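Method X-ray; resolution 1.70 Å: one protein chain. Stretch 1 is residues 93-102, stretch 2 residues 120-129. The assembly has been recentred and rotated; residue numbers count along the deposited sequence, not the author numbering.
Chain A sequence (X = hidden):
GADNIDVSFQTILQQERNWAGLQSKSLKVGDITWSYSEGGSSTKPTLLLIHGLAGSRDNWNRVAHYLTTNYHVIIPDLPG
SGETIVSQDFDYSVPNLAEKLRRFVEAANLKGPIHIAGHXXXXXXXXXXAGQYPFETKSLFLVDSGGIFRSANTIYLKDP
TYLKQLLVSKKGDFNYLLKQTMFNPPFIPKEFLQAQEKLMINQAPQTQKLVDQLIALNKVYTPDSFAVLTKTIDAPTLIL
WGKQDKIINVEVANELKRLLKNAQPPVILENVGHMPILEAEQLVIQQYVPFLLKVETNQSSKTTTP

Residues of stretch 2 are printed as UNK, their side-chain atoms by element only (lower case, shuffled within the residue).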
# COMPACT_ATOMS: atom_id res chain seq x y z
N SER A 93 -5.09 14.83 0.22
CA SER A 93 -4.89 14.61 -1.21
C SER A 93 -3.65 13.76 -1.48
O SER A 93 -2.69 13.83 -0.70
CB SER A 93 -4.78 15.94 -1.95
OG SER A 93 -3.51 16.54 -1.72
N VAL A 94 -3.66 12.98 -2.57
CA VAL A 94 -2.52 12.13 -2.98
C VAL A 94 -1.24 13.02 -3.12
O VAL A 94 -0.22 12.64 -2.53
CB VAL A 94 -2.83 11.29 -4.25
CG1 VAL A 94 -1.58 10.58 -4.78
CG2 VAL A 94 -3.92 10.28 -3.95
N PRO A 95 -1.26 14.22 -3.77
CA PRO A 95 -0.05 15.07 -3.80
C PRO A 95 0.49 15.39 -2.40
O PRO A 95 1.71 15.36 -2.22
CB PRO A 95 -0.53 16.35 -4.52
CG PRO A 95 -1.65 15.88 -5.39
CD PRO A 95 -2.36 14.85 -4.56
N ASN A 96 -0.39 15.70 -1.42
CA ASN A 96 0.07 16.01 -0.05
C ASN A 96 0.59 14.75 0.65
O ASN A 96 1.59 14.83 1.37
CB ASN A 96 -1.01 16.69 0.80
CG ASN A 96 -0.42 17.32 2.04
OD1 ASN A 96 0.62 17.98 1.98
ND2 ASN A 96 -1.02 17.07 3.21
N LEU A 97 -0.03 13.59 0.41
CA LEU A 97 0.45 12.35 1.01
C LEU A 97 1.86 12.03 0.50
O LEU A 97 2.73 11.70 1.30
CB LEU A 97 -0.53 11.18 0.75
CG LEU A 97 -1.93 11.32 1.37
CD1 LEU A 97 -2.84 10.19 0.93
CD2 LEU A 97 -1.88 11.39 2.90
N ALA A 98 2.11 12.21 -0.82
CA ALA A 98 3.43 11.94 -1.41
C ALA A 98 4.51 12.91 -0.87
O ALA A 98 5.60 12.47 -0.49
CB ALA A 98 3.36 12.02 -2.93
N GLU A 99 4.18 14.21 -0.79
CA GLU A 99 5.11 15.22 -0.29
C GLU A 99 5.38 14.98 1.21
O GLU A 99 6.53 15.07 1.62
CB GLU A 99 4.58 16.64 -0.54
CG GLU A 99 5.58 17.73 -0.17
CD GLU A 99 5.51 18.23 1.26
OE1 GLU A 99 4.45 18.08 1.90
OE2 GLU A 99 6.53 18.79 1.75
N LYS A 100 4.34 14.68 2.02
CA LYS A 100 4.54 14.46 3.46
C LYS A 100 5.30 13.14 3.69
O LYS A 100 6.11 13.06 4.62
CB LYS A 100 3.22 14.51 4.24
CG LYS A 100 2.58 15.91 4.28
CD LYS A 100 3.50 16.97 4.95
CE LYS A 100 2.86 18.33 5.06
NZ LYS A 100 2.69 18.97 3.71
N LEU A 101 5.11 12.14 2.82
CA LEU A 101 5.86 10.90 2.91
C LEU A 101 7.35 11.20 2.65
O LEU A 101 8.20 10.69 3.36
CB LEU A 101 5.32 9.84 1.95
CG LEU A 101 6.02 8.49 1.96
CD1 LEU A 101 5.79 7.75 3.28
CD2 LEU A 101 5.58 7.64 0.78
N ARG A 102 7.66 12.09 1.67
CA ARG A 102 9.05 12.49 1.42
C ARG A 102 9.65 13.16 2.68
O ARG A 102 10.79 12.86 3.06
CB ARG A 102 9.16 13.42 0.21
CG ARG A 102 10.57 13.96 -0.07
CD ARG A 102 11.55 12.87 -0.47
NE ARG A 102 12.92 13.37 -0.48
CZ ARG A 102 14.00 12.61 -0.29
NH1 ARG A 102 13.87 11.31 -0.07
NH2 ARG A 102 15.21 13.15 -0.31
N UNK A 120 -2.26 -0.76 -4.20
CA UNK A 120 -3.49 -0.01 -4.48
C UNK A 120 -3.22 1.53 -4.45
O UNK A 120 -2.39 1.98 -5.24
c UNK A 120 -4.57 -0.44 -3.48
o UNK A 120 -5.88 -0.03 -3.87
N UNK A 121 -3.86 2.31 -3.54
CA UNK A 121 -3.58 3.76 -3.43
C UNK A 121 -2.09 4.01 -3.07
O UNK A 121 -1.51 5.03 -3.45
c UNK A 121 -5.31 6.38 -1.12
c UNK A 121 -4.42 5.92 -2.24
c UNK A 121 -4.51 4.41 -2.39
c UNK A 121 -4.77 6.63 -3.55
N UNK A 122 -1.49 3.05 -2.38
CA UNK A 122 -0.06 3.10 -2.05
C UNK A 122 0.78 3.08 -3.31
O UNK A 122 1.84 3.72 -3.35
N UNK A 123 0.32 2.35 -4.33
CA UNK A 123 0.99 2.30 -5.63
C UNK A 123 0.92 3.67 -6.31
O UNK A 123 1.90 4.13 -6.90
N UNK A 124 -0.24 4.35 -6.19
CA UNK A 124 -0.42 5.71 -6.77
C UNK A 124 0.56 6.69 -6.13
O UNK A 124 1.21 7.46 -6.84
o UNK A 124 -2.78 5.33 -7.13
c UNK A 124 -1.84 6.23 -6.56
N UNK A 125 0.69 6.62 -4.80
CA UNK A 125 1.61 7.46 -4.02
C UNK A 125 3.06 7.13 -4.43
O UNK A 125 3.84 8.05 -4.66
c UNK A 125 -0.04 7.82 -2.09
c UNK A 125 2.48 7.95 -1.67
c UNK A 125 1.37 7.27 -2.49
c UNK A 125 -0.58 7.36 -0.68
N UNK A 126 3.39 5.81 -4.57
CA UNK A 126 4.73 5.38 -4.98
C UNK A 126 5.10 5.96 -6.36
O UNK A 126 6.22 6.45 -6.53
c UNK A 126 4.83 3.86 -4.98
N UNK A 127 4.14 5.97 -7.31
CA UNK A 127 4.31 6.53 -8.66
C UNK A 127 4.60 8.03 -8.61
O UNK A 127 5.54 8.50 -9.25
c UNK A 127 3.90 4.61 -11.26
c UNK A 127 1.52 4.48 -10.51
c UNK A 127 3.06 6.25 -9.52
c UNK A 127 2.95 4.82 -10.10
N UNK A 128 3.83 8.78 -7.80
CA UNK A 128 4.04 10.22 -7.67
C UNK A 128 5.41 10.50 -7.03
O UNK A 128 6.14 11.38 -7.49
c UNK A 128 2.53 12.74 -8.53
c UNK A 128 1.44 12.79 -6.26
c UNK A 128 2.67 12.35 -7.03
c UNK A 128 2.91 10.85 -6.85
N UNK A 129 5.78 9.71 -6.02
CA UNK A 129 7.07 9.82 -5.34
C UNK A 129 8.22 9.57 -6.33
O UNK A 129 9.15 10.38 -6.39
c UNK A 129 9.59 8.59 -3.62
o UNK A 129 11.58 9.51 -0.69
c UNK A 129 8.32 9.03 -3.26
c UNK A 129 10.50 9.34 -1.52
c UNK A 129 8.16 9.61 -2.01
c UNK A 129 7.14 8.81 -4.17
c UNK A 129 9.24 9.78 -1.14
c UNK A 129 10.68 8.75 -2.76

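Position 120 precedes the second helix and carries one carbon followed by one oxygen, the side chain of a serine. S120 lies at the N-cap, yet its hydroxyl makes no capping bond; it is hydrogen-bonded elsewhere in the structure, and S120 OG stays 10.5 Å from V94 CG2, the nearest approach of the side chain to stretch 1. Its phi/psi of 56/-118 is unusual for a residue with a side chain.

Position 121 opens the helix with four carbons forked at the second, one tip packing on V94, which identifies a leucine. The CA-to-CB bond of L121 points sideways, but the end of the side chain comes nearer, and CD1 packs 3.8 Å from V94 CG2.

At 122 and 123 there are no side-chain atoms at all, so both are glycines. Neither G122 nor G123 touches stretch 1. A CB on G123 would lie only 3.1 Å from S120 O, crowding the turn at the start of the helix.

Position 124 again has one carbon and then one oxygen, and is a serine. Although the CA-to-CB bond of S124 points toward stretch 1, S124 CB remains 4.7 Å from V94 CG1, too far to count as a contact.

Four carbons at 125 fork at the first, with one arm two carbons long, and sit in a hollow formed by V94, L97, A98 and L101: an isoleucine. I125 fits there as a knob. Its CD1 lies 4.0 Å from L97 CD1, its CG1 4.2 Å from V94 CG1, and its CG2 4.0 Å from L101 CD2. The same CG2 reaches A98 CA at 4.1 Å, where the small alanine side chain leaves the backbone accessible.

The single carbon at 126 marks an alanine. A126 points away from stretch 1 and leaves it untouched.

Position 127 has four carbons forked at the second, as in leucine. L127 is buried, but L127 CB, its nearest side-chain atom, is 7.9 Å from V94 CG1.

The same four-carbon fork recurs at 128, where the CA-to-CB bond points toward stretch 1 and the side chain touches V94, P95 and A98; this too is a leucine. CD2 of L128 lies 3.7 Å from P95 CA, 3.9 Å from A98 CB and 4.0 Å from V94 CG1.

At 129 one carbon leads to a six-carbon ring bearing an oxygen, in contact with A98, L101 and R102, the mark of tyrosine. The ring of Y129 places CD2 4.3 Å from L101 CD2, while its OH accepts a hydrogen bond from R102 NH1 at 3.0 Å, with an N-H...acceptor angle of 152°. The hydroxyl approaches the edge of the guanidinium, near its plane, as suits an N-H donor.

The helices cross at -66°, their axes approaching to 9.1 Å, and bury 520 Å² between the two stretches. A98 and I125 mark the closest backbone register, with 5.5 Å between A98 CA and I125 CA. Around this point the contact is apolar, with the I125 knob seated in its hole and L121 and L128 packing against V94. The R102–Y129 bond adds the sole hydrogen bond across the stretches, joining their C-terminal residues beyond the apolar packing.

Stretch 2, residues 120-129: SLGGSIALLY
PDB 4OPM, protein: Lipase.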